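PDB 6RJ1: Mgp-operon protein 3 from Mycoplasma pneumoniae, which is a surface adhesin component, known as P40/P90, that probably acts together with adhesin P1 in attaching the bacterium to sugars on human host cells. Local coordinates for residues K506-N511 and A599-P604; W579-G584 and S688-L693; E510-F515 and G558-D563; Q575-S580 and T636-K641. All coordinates share one frame; numbering follows the deposited sequence.

Contact 1: residues K506-N511 and A599-P604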
# COMPACT_ATOMS: atom_id res chain seq x y z
N LYS A 506 -12.17 -5.57 12.28
CA LYS A 506 -12.39 -6.30 11.03
C LYS A 506 -13.73 -5.84 10.45
O LYS A 506 -13.80 -5.47 9.27
CB LYS A 506 -12.42 -7.82 11.29
CG LYS A 506 -12.43 -8.66 10.01
CD LYS A 506 -12.26 -10.17 10.27
CE LYS A 506 -13.56 -10.88 10.55
NZ LYS A 506 -13.33 -12.33 10.83
N GLN A 507 -14.79 -5.82 11.31
CA GLN A 507 -16.16 -5.41 11.00
C GLN A 507 -16.18 -4.04 10.34
O GLN A 507 -16.86 -3.88 9.33
CB GLN A 507 -17.03 -5.40 12.27
CG GLN A 507 -17.44 -6.77 12.78
CD GLN A 507 -18.13 -6.70 14.12
OE1 GLN A 507 -18.99 -5.85 14.38
NE2 GLN A 507 -17.78 -7.60 15.02
N PHE A 508 -15.39 -3.08 10.86
CA PHE A 508 -15.28 -1.73 10.30
C PHE A 508 -14.84 -1.75 8.84
O PHE A 508 -15.47 -1.09 8.02
CB PHE A 508 -14.30 -0.87 11.13
CG PHE A 508 -14.98 -0.06 12.20
CD1 PHE A 508 -15.64 1.12 11.89
CD2 PHE A 508 -14.96 -0.48 13.53
CE1 PHE A 508 -16.27 1.87 12.89
CE2 PHE A 508 -15.61 0.26 14.52
CZ PHE A 508 -16.28 1.41 14.19
N VAL A 509 -13.79 -2.52 8.51
CA VAL A 509 -13.23 -2.62 7.16
C VAL A 509 -14.23 -3.34 6.25
O VAL A 509 -14.57 -2.80 5.19
CB VAL A 509 -11.83 -3.30 7.16
CG1 VAL A 509 -11.28 -3.46 5.74
CG2 VAL A 509 -10.84 -2.52 8.03
N GLU A 510 -14.70 -4.52 6.68
CA GLU A 510 -15.62 -5.39 5.94
C GLU A 510 -16.99 -4.79 5.70
O GLU A 510 -17.58 -5.06 4.65
CB GLU A 510 -15.75 -6.76 6.61
CG GLU A 510 -14.52 -7.65 6.42
CD GLU A 510 -14.62 -9.06 6.99
OE1 GLU A 510 -15.52 -9.32 7.82
OE2 GLU A 510 -13.78 -9.90 6.59
N ASN A 511 -17.52 -3.99 6.64
CA ASN A 511 -18.84 -3.38 6.48
C ASN A 511 -18.84 -2.31 5.40
O ASN A 511 -19.85 -2.13 4.72
CB ASN A 511 -19.40 -2.85 7.80
CG ASN A 511 -19.77 -3.94 8.77
OD1 ASN A 511 -19.75 -5.14 8.46
ND2 ASN A 511 -20.11 -3.54 9.99
N ALA A 599 -18.84 4.32 16.62
CA ALA A 599 -19.03 5.41 15.65
C ALA A 599 -18.60 5.06 14.23
O ALA A 599 -17.42 4.84 13.95
CB ALA A 599 -18.33 6.68 16.12
N GLY A 600 -19.61 4.94 13.36
CA GLY A 600 -19.45 4.64 11.94
C GLY A 600 -19.28 3.18 11.57
O GLY A 600 -18.89 2.88 10.44
N LEU A 601 -19.60 2.25 12.50
CA LEU A 601 -19.47 0.81 12.31
C LEU A 601 -20.22 0.29 11.10
O LEU A 601 -19.63 -0.42 10.27
CB LEU A 601 -19.85 0.03 13.59
CG LEU A 601 -19.72 -1.51 13.56
CD1 LEU A 601 -18.30 -1.96 13.24
CD2 LEU A 601 -20.19 -2.11 14.88
N ASN A 602 -21.51 0.64 11.00
CA ASN A 602 -22.37 0.16 9.92
C ASN A 602 -22.70 1.20 8.85
O ASN A 602 -23.11 0.83 7.76
CB ASN A 602 -23.64 -0.45 10.50
CG ASN A 602 -23.40 -1.53 11.52
OD1 ASN A 602 -22.83 -2.60 11.22
ND2 ASN A 602 -23.84 -1.27 12.74
N GLY A 603 -22.52 2.48 9.16
CA GLY A 603 -22.83 3.57 8.24
C GLY A 603 -22.33 4.92 8.72
O GLY A 603 -21.67 4.99 9.75
N PRO A 604 -22.65 6.01 7.98
CA PRO A 604 -22.15 7.34 8.38
C PRO A 604 -22.65 7.87 9.73
O PRO A 604 -23.69 7.43 10.23
CB PRO A 604 -22.57 8.25 7.22
CG PRO A 604 -22.94 7.35 6.11
CD PRO A 604 -23.43 6.08 6.73
O HOH W 1 -17.53 0.97 8.58
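Phe-508 and Asn-511, near the end of helix 503-511, both reach Leu-601 in the loop between helix 591-595 and strand 609-611. This helix-on-loop contact falls within the MgpC adhesin family region, which is grouped with the beta-propellers. Its apolar part is a CH-pi interaction: Leu-601 CD1 lies over one face of the Phe-508 ring, 3.8 Å from the centroid and shifted toward the CD2-CE2 rim. With Leu-601 CG anti to the backbone N (chi1 -178°), the side chain lies across Phe-508 at about a right angle. The same methyl touches Gln-507 CB at 3.8 Å. At the edge of the ring, Phe-508 CE1 is 3.4 Å from Ala-599 O, and Arg-689 adds a cation-pi interaction. The polar part is carried by Asn-511, whose ND2 donates to Leu-601 O at 3.2 Å with an N-H...O angle of 162°. The oxygen lies in the plane of the Asn-511 amide, whereas the donor stands 53° above the carbonyl plane. Asn-511 OD1 is taken by Lys-529 NZ, so both ends of the amide are held. Finally, a water lies between the two backbones, 3.0 Å from both Phe-508 O and Gly-600 O.

Contact 2: residues W579-G584 and S688-L693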
# COMPACT_ATOMS: atom_id res chain seq x y z
N TRP A 579 -17.60 6.26 4.26
CA TRP A 579 -17.81 7.23 5.33
C TRP A 579 -16.71 7.17 6.38
O TRP A 579 -16.03 6.14 6.50
CB TRP A 579 -19.19 7.03 5.98
CG TRP A 579 -19.37 5.65 6.54
CD1 TRP A 579 -18.99 5.21 7.77
CD2 TRP A 579 -19.90 4.51 5.85
NE1 TRP A 579 -19.24 3.86 7.89
CE2 TRP A 579 -19.80 3.41 6.72
CE3 TRP A 579 -20.44 4.31 4.56
CZ2 TRP A 579 -20.25 2.13 6.37
CZ3 TRP A 579 -20.84 3.03 4.20
CH2 TRP A 579 -20.78 1.97 5.11
N SER A 580 -16.55 8.26 7.14
CA SER A 580 -15.59 8.40 8.23
C SER A 580 -15.94 7.43 9.37
O SER A 580 -17.11 7.37 9.80
CB SER A 580 -15.60 9.84 8.75
OG SER A 580 -14.90 9.97 9.97
N THR A 581 -14.94 6.67 9.85
CA THR A 581 -15.12 5.70 10.94
C THR A 581 -14.38 6.11 12.21
O THR A 581 -14.05 5.25 13.02
CB THR A 581 -14.74 4.30 10.49
OG1 THR A 581 -13.37 4.29 10.10
CG2 THR A 581 -15.64 3.77 9.39
N THR A 582 -14.13 7.41 12.38
CA THR A 582 -13.42 7.94 13.54
C THR A 582 -14.25 7.74 14.80
O THR A 582 -15.45 8.01 14.79
CB THR A 582 -13.03 9.41 13.28
OG1 THR A 582 -12.27 9.46 12.08
CG2 THR A 582 -12.24 10.02 14.43
N ALA A 583 -13.61 7.25 15.88
CA ALA A 583 -14.21 7.02 17.18
C ALA A 583 -14.84 8.31 17.70
O ALA A 583 -14.26 9.39 17.52
CB ALA A 583 -13.15 6.55 18.16
N GLY A 584 -16.02 8.20 18.31
CA GLY A 584 -16.77 9.33 18.85
C GLY A 584 -16.03 10.13 19.91
O GLY A 584 -15.09 9.62 20.53
N SER A 688 -9.26 6.41 13.27
CA SER A 688 -10.10 6.00 12.16
C SER A 688 -9.92 4.48 12.11
O SER A 688 -8.87 3.95 12.51
CB SER A 688 -9.62 6.64 10.86
OG SER A 688 -10.14 5.97 9.72
N ARG A 689 -10.95 3.77 11.66
CA ARG A 689 -10.86 2.33 11.57
C ARG A 689 -10.89 1.86 10.11
O ARG A 689 -10.97 0.66 9.86
CB ARG A 689 -11.98 1.69 12.41
CG ARG A 689 -11.65 1.44 13.89
CD ARG A 689 -11.55 2.69 14.76
NE ARG A 689 -12.77 3.49 14.73
CZ ARG A 689 -13.78 3.35 15.58
NH1 ARG A 689 -14.86 4.12 15.47
NH2 ARG A 689 -13.73 2.45 16.54
N THR A 690 -10.81 2.81 9.14
CA THR A 690 -10.84 2.53 7.70
C THR A 690 -9.83 3.35 6.88
O THR A 690 -9.49 2.96 5.77
CB THR A 690 -12.26 2.70 7.11
OG1 THR A 690 -12.80 3.98 7.45
CG2 THR A 690 -13.20 1.56 7.49
N ASP A 691 -9.39 4.50 7.41
CA ASP A 691 -8.47 5.38 6.69
C ASP A 691 -7.07 5.40 7.28
O ASP A 691 -6.93 5.41 8.51
CB ASP A 691 -9.05 6.79 6.56
CG ASP A 691 -10.34 6.83 5.75
OD1 ASP A 691 -10.26 6.90 4.50
OD2 ASP A 691 -11.44 6.77 6.36
N GLN A 692 -6.03 5.39 6.41
CA GLN A 692 -4.60 5.43 6.74
C GLN A 692 -4.23 4.27 7.67
O GLN A 692 -3.52 4.46 8.67
CB GLN A 692 -4.18 6.80 7.31
CG GLN A 692 -4.67 8.01 6.55
CD GLN A 692 -3.75 8.50 5.47
OE1 GLN A 692 -3.24 7.74 4.65
NE2 GLN A 692 -3.53 9.80 5.42
N LEU A 693 -4.72 3.07 7.34
CA LEU A 693 -4.52 1.87 8.14
C LEU A 693 -3.32 1.03 7.73
O LEU A 693 -3.29 0.46 6.63
CB LEU A 693 -5.80 1.02 8.15
CG LEU A 693 -6.56 0.89 9.47
CD1 LEU A 693 -6.98 2.25 10.03
CD2 LEU A 693 -7.78 0.02 9.27
O HOH W 2 -12.18 7.36 8.82
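Thr-582 and Ser-688 bring two irregular chains together at a CA-CA distance of 4.1 Å, and a backbone hydrogen bond between Ala-583 and Pro-687 joins the chains beside them. The Arg-689 side chain is bent at chi2 (72°) and chi3 (57°), which turns NE back toward Thr-581 O; NE and NH1 then grip that oxygen side-on, each donating to it at 2.8 Å. The oxygen lies close to the guanidinium plane, with NE nearly along the C=O axis, while Ala-583 CB rests over one face of the group. NH2 is held by Asn-597 O. A second centre is Thr-581 OG1, placed between its backbone N and carbonyl carbon (chi1 60°). It accepts from Arg-689 N at 2.9 Å and shares a hydrogen bond of 2.7 Å with Thr-690 OG1. Ser-688 OG closes an ST turn and ST motif, accepting from the backbone N of Thr-690 and, at 2.8 Å, from Asp-691 N. A water accepts from Thr-581 N and Ser-688 OG and donates to Asp-691 OD2. The buried positive charge of Arg-689 is thus met here by carbonyl oxygens and the Phe-508 ring, and the carbonyl dipoles would help to offset it.

Contact 3: residues E510-F515 and G558-D563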
# COMPACT_ATOMS: atom_id res chain seq x y z
N GLU A 510 -14.70 -4.52 6.68
CA GLU A 510 -15.62 -5.39 5.94
C GLU A 510 -16.99 -4.79 5.70
O GLU A 510 -17.58 -5.06 4.65
CB GLU A 510 -15.75 -6.76 6.61
CG GLU A 510 -14.52 -7.65 6.42
CD GLU A 510 -14.62 -9.06 6.99
OE1 GLU A 510 -15.52 -9.32 7.82
OE2 GLU A 510 -13.78 -9.90 6.59
N ASN A 511 -17.52 -3.99 6.64
CA ASN A 511 -18.84 -3.38 6.48
C ASN A 511 -18.84 -2.31 5.40
O ASN A 511 -19.85 -2.13 4.72
CB ASN A 511 -19.40 -2.85 7.80
CG ASN A 511 -19.77 -3.94 8.77
OD1 ASN A 511 -19.75 -5.14 8.46
ND2 ASN A 511 -20.11 -3.54 9.99
N GLN A 512 -17.70 -1.65 5.21
CA GLN A 512 -17.59 -0.62 4.19
C GLN A 512 -17.30 -1.21 2.80
O GLN A 512 -17.37 -0.47 1.82
CB GLN A 512 -16.58 0.47 4.60
CG GLN A 512 -17.07 1.86 4.23
CD GLN A 512 -16.38 2.97 4.97
OE1 GLN A 512 -15.77 3.85 4.35
NE2 GLN A 512 -16.49 2.99 6.29
N LEU A 513 -17.04 -2.54 2.70
CA LEU A 513 -16.76 -3.22 1.44
C LEU A 513 -17.95 -3.21 0.50
O LEU A 513 -17.78 -3.21 -0.71
CB LEU A 513 -16.26 -4.67 1.64
CG LEU A 513 -14.85 -4.88 2.22
CD1 LEU A 513 -14.61 -6.34 2.56
CD2 LEU A 513 -13.76 -4.42 1.26
N GLY A 514 -19.15 -3.18 1.07
CA GLY A 514 -20.38 -3.16 0.30
C GLY A 514 -21.61 -3.52 1.09
O GLY A 514 -21.56 -3.67 2.31
N PHE A 515 -22.72 -3.68 0.37
CA PHE A 515 -24.03 -4.01 0.94
C PHE A 515 -24.34 -5.50 0.93
O PHE A 515 -24.19 -6.19 -0.09
CB PHE A 515 -25.13 -3.20 0.22
CG PHE A 515 -26.54 -3.48 0.66
CD1 PHE A 515 -27.06 -2.88 1.81
CD2 PHE A 515 -27.37 -4.31 -0.08
CE1 PHE A 515 -28.37 -3.13 2.21
CE2 PHE A 515 -28.68 -4.56 0.32
CZ PHE A 515 -29.18 -3.96 1.46
N GLY A 558 -7.82 1.58 -0.05
CA GLY A 558 -9.24 1.90 0.10
C GLY A 558 -10.11 1.00 -0.75
O GLY A 558 -9.91 0.92 -1.96
N ALA A 559 -11.01 0.24 -0.13
CA ALA A 559 -11.91 -0.66 -0.85
C ALA A 559 -13.34 -0.47 -0.34
O ALA A 559 -13.67 -0.79 0.81
CB ALA A 559 -11.46 -2.10 -0.70
N VAL A 560 -14.17 0.12 -1.20
CA VAL A 560 -15.54 0.48 -0.87
C VAL A 560 -16.54 -0.01 -1.93
O VAL A 560 -16.15 -0.65 -2.90
CB VAL A 560 -15.67 2.01 -0.60
CG1 VAL A 560 -14.90 2.43 0.64
CG2 VAL A 560 -15.25 2.83 -1.82
N GLY A 561 -17.82 0.29 -1.71
CA GLY A 561 -18.88 -0.05 -2.64
C GLY A 561 -19.26 1.12 -3.53
O GLY A 561 -18.88 2.26 -3.26
N TYR A 562 -19.99 0.84 -4.62
CA TYR A 562 -20.48 1.86 -5.54
C TYR A 562 -21.81 1.44 -6.14
O TYR A 562 -22.01 0.25 -6.41
CB TYR A 562 -19.42 2.28 -6.58
CG TYR A 562 -19.29 1.39 -7.80
CD1 TYR A 562 -18.36 0.35 -7.83
CD2 TYR A 562 -20.00 1.67 -8.96
CE1 TYR A 562 -18.20 -0.43 -8.97
CE2 TYR A 562 -19.86 0.88 -10.09
CZ TYR A 562 -18.97 -0.18 -10.09
OH TYR A 562 -18.82 -0.95 -11.23
N ASP A 563 -22.74 2.39 -6.31
CA ASP A 563 -24.07 2.09 -6.85
C ASP A 563 -24.07 1.89 -8.35
O ASP A 563 -23.67 2.78 -9.09
CB ASP A 563 -25.10 3.15 -6.43
CG ASP A 563 -26.54 2.67 -6.32
OD1 ASP A 563 -26.84 1.55 -6.81
OD2 ASP A 563 -27.37 3.43 -5.77
O HOH W 3 -19.51 0.55 0.52
O HOH W 4 -15.49 -3.53 -1.88
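Gln-512 and Leu-513, where the chain leaves helix 503-511, lie against Ala-559, Val-560 and Gly-561 of strand 549-563, a member of a branched mixed beta-sheet. After these two residues the chain turns away at Gly-514, whose phi is positive (164°). The Gln-512 side chain, extended beyond CG (chi2 162°), runs beside Val-560 and points the same way. From its CB, which makes no close approach to the strand, the chain comes to 4.2 Å between Gln-512 CG and Val-560 CG1. CD stands slightly farther off, and Gln-512 OE1 ends 4.1 Å from the same methyl. The polar tip is engaged elsewhere: OE1 accepts from Trp-579 N and Asn-660 ND2. Leu-513 uses one branch, its CD2 meeting Ala-559 CB at 3.8 Å. The backbones also approach, with a CA-H...O contact of 3.4 Å from Val-560 CA to Gln-512 O and an angle of 150° at the hydrogen. Two waters join them. One accepts from Gly-561 N and donates to Gln-512 O; the other donates to Leu-513 O at 2.6 Å and to Val-560 O at 3.1 Å.

Contact 4: residues Q575-S580 and T636-K641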
# COMPACT_ATOMS: atom_id res chain seq x y z
N GLN A 575 -22.30 7.35 -7.51
CA GLN A 575 -21.45 7.64 -6.36
C GLN A 575 -20.94 6.39 -5.64
O GLN A 575 -21.56 5.32 -5.72
CB GLN A 575 -22.13 8.63 -5.38
CG GLN A 575 -22.91 8.00 -4.23
CD GLN A 575 -23.11 8.94 -3.07
OE1 GLN A 575 -23.88 9.90 -3.13
NE2 GLN A 575 -22.44 8.66 -1.97
N ALA A 576 -19.78 6.54 -4.97
CA ALA A 576 -19.17 5.51 -4.16
C ALA A 576 -19.76 5.65 -2.75
O ALA A 576 -20.19 6.74 -2.38
CB ALA A 576 -17.66 5.70 -4.11
N LEU A 577 -19.82 4.54 -2.00
CA LEU A 577 -20.39 4.55 -0.66
C LEU A 577 -19.30 4.29 0.37
O LEU A 577 -18.86 3.15 0.55
CB LEU A 577 -21.56 3.57 -0.55
CG LEU A 577 -22.68 3.77 -1.57
CD1 LEU A 577 -23.42 2.50 -1.81
CD2 LEU A 577 -23.62 4.86 -1.15
N ALA A 578 -18.83 5.38 1.00
CA ALA A 578 -17.76 5.40 1.98
C ALA A 578 -18.03 6.48 3.01
O ALA A 578 -18.62 7.51 2.69
CB ALA A 578 -16.44 5.70 1.28
N TRP A 579 -17.60 6.26 4.26
CA TRP A 579 -17.81 7.23 5.33
C TRP A 579 -16.71 7.17 6.38
O TRP A 579 -16.03 6.14 6.50
CB TRP A 579 -19.19 7.03 5.98
CG TRP A 579 -19.37 5.65 6.54
CD1 TRP A 579 -18.99 5.21 7.77
CD2 TRP A 579 -19.90 4.51 5.85
NE1 TRP A 579 -19.24 3.86 7.89
CE2 TRP A 579 -19.80 3.41 6.72
CE3 TRP A 579 -20.44 4.31 4.56
CZ2 TRP A 579 -20.25 2.13 6.37
CZ3 TRP A 579 -20.84 3.03 4.20
CH2 TRP A 579 -20.78 1.97 5.11
N SER A 580 -16.55 8.26 7.14
CA SER A 580 -15.59 8.40 8.23
C SER A 580 -15.94 7.43 9.37
O SER A 580 -17.11 7.37 9.80
CB SER A 580 -15.60 9.84 8.75
OG SER A 580 -14.90 9.97 9.97
N THR A 636 -26.20 2.96 13.70
CA THR A 636 -25.61 3.28 12.41
C THR A 636 -26.06 2.18 11.43
O THR A 636 -26.28 1.04 11.86
CB THR A 636 -24.08 3.53 12.62
OG1 THR A 636 -23.46 3.88 11.40
CG2 THR A 636 -23.33 2.37 13.32
N THR A 637 -26.32 2.52 10.16
CA THR A 637 -26.77 1.54 9.16
C THR A 637 -26.19 1.90 7.79
O THR A 637 -25.87 3.06 7.56
CB THR A 637 -28.32 1.34 9.19
OG1 THR A 637 -28.66 0.07 8.63
CG2 THR A 637 -29.10 2.44 8.48
N TYR A 638 -26.07 0.91 6.89
CA TYR A 638 -25.54 1.10 5.54
C TYR A 638 -26.41 2.08 4.70
O TYR A 638 -27.63 2.00 4.79
CB TYR A 638 -25.39 -0.27 4.81
CG TYR A 638 -24.53 -0.20 3.57
CD1 TYR A 638 -23.15 -0.33 3.64
CD2 TYR A 638 -25.09 0.06 2.32
CE1 TYR A 638 -22.34 -0.20 2.51
CE2 TYR A 638 -24.30 0.22 1.19
CZ TYR A 638 -22.93 0.07 1.28
OH TYR A 638 -22.15 0.19 0.16
N PRO A 639 -25.79 2.98 3.89
CA PRO A 639 -26.59 3.94 3.10
C PRO A 639 -27.39 3.38 1.91
O PRO A 639 -27.11 3.70 0.75
CB PRO A 639 -25.54 4.96 2.64
CG PRO A 639 -24.28 4.18 2.58
CD PRO A 639 -24.35 3.23 3.73
N VAL A 640 -28.41 2.56 2.21
CA VAL A 640 -29.36 1.96 1.26
C VAL A 640 -30.74 2.04 1.92
O VAL A 640 -30.91 1.49 3.02
CB VAL A 640 -28.99 0.50 0.84
CG1 VAL A 640 -30.15 -0.19 0.13
CG2 VAL A 640 -27.74 0.48 -0.04
N LYS A 641 -31.71 2.74 1.27
CA LYS A 641 -33.09 2.92 1.75
C LYS A 641 -33.75 1.55 1.94
O LYS A 641 -33.61 0.68 1.08
CB LYS A 641 -33.91 3.79 0.78
CG LYS A 641 -35.03 4.55 1.47
CD LYS A 641 -36.10 5.06 0.50
CE LYS A 641 -35.90 6.49 0.08
NZ LYS A 641 -36.83 6.87 -1.01
O HOH W 3 -19.51 0.55 0.52
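Leu-577, at the end of strand 575-577, and Trp-579 just beyond it receive Tyr-638 and Pro-639 from the loop leading to strand 650-654. The far corner of the indole does the touching: Trp-579 CH2 lies 3.6 Å from Tyr-638 CD1, and Tyr-638 CE1 sits at the indole edge, in its plane. The two six-membered rings are oblique, with centroids 5.6 Å apart and planes at 79°. Next to this pair, Trp-579 CZ3 meets Pro-639 CD at 3.5 Å. The two branches of Leu-577 part company: CD2 packs on Pro-639 CG at 3.8 Å, while CD1 reaches Tyr-638 OH at 3.3 Å. Pro-639 CD also lies over one face of the Tyr-638 ring, toward its rim.

In the next shell, Pro-639 is the centre of an inverse gamma turn, closed by Val-640 N donating to Tyr-638 O at 2.8 Å. NE1 of the indole donates to Gly-600 O, which helps to hold its orientation. Leu-577 is paired with Gly-561 in the sheet, and Ile-650 of strand 650-654 touches both Leu-577 and Tyr-638. A water accepts from Tyr-638 OH and donates to Leu-577 O, 2.7 Å from each. This water is also the one between Gln-512 and Gly-561, so it has four partners. An otherwise apolar interface can therefore hold the phenol hydroxyl with its proton donated to a water.

All four contacts lie in the MgpC adhesin family region, with centres 8 to 14 Å apart. Contacts 2, 3 and 4 are buried, whereas contact 1 is only partly buried. Contact 1 uses helix 503-511 against a loop, and contact 3 the turn that follows it, against the sheet; contacts 2 and 4 share Trp-579 and Ser-580. Strands 549-563 and 575-577 are sheet neighbours, so contacts 3 and 4 are joined by a backbone bond and a common water. Chemistry follows position: the loop-to-loop contact 2 is densely polar, contact 4 beside the sheet is mainly apolar, contact 3 pairs modest apolar packing with bridging waters, and contact 1 mixes a CH-pi interaction with a hydrogen bond from an asparagine amide.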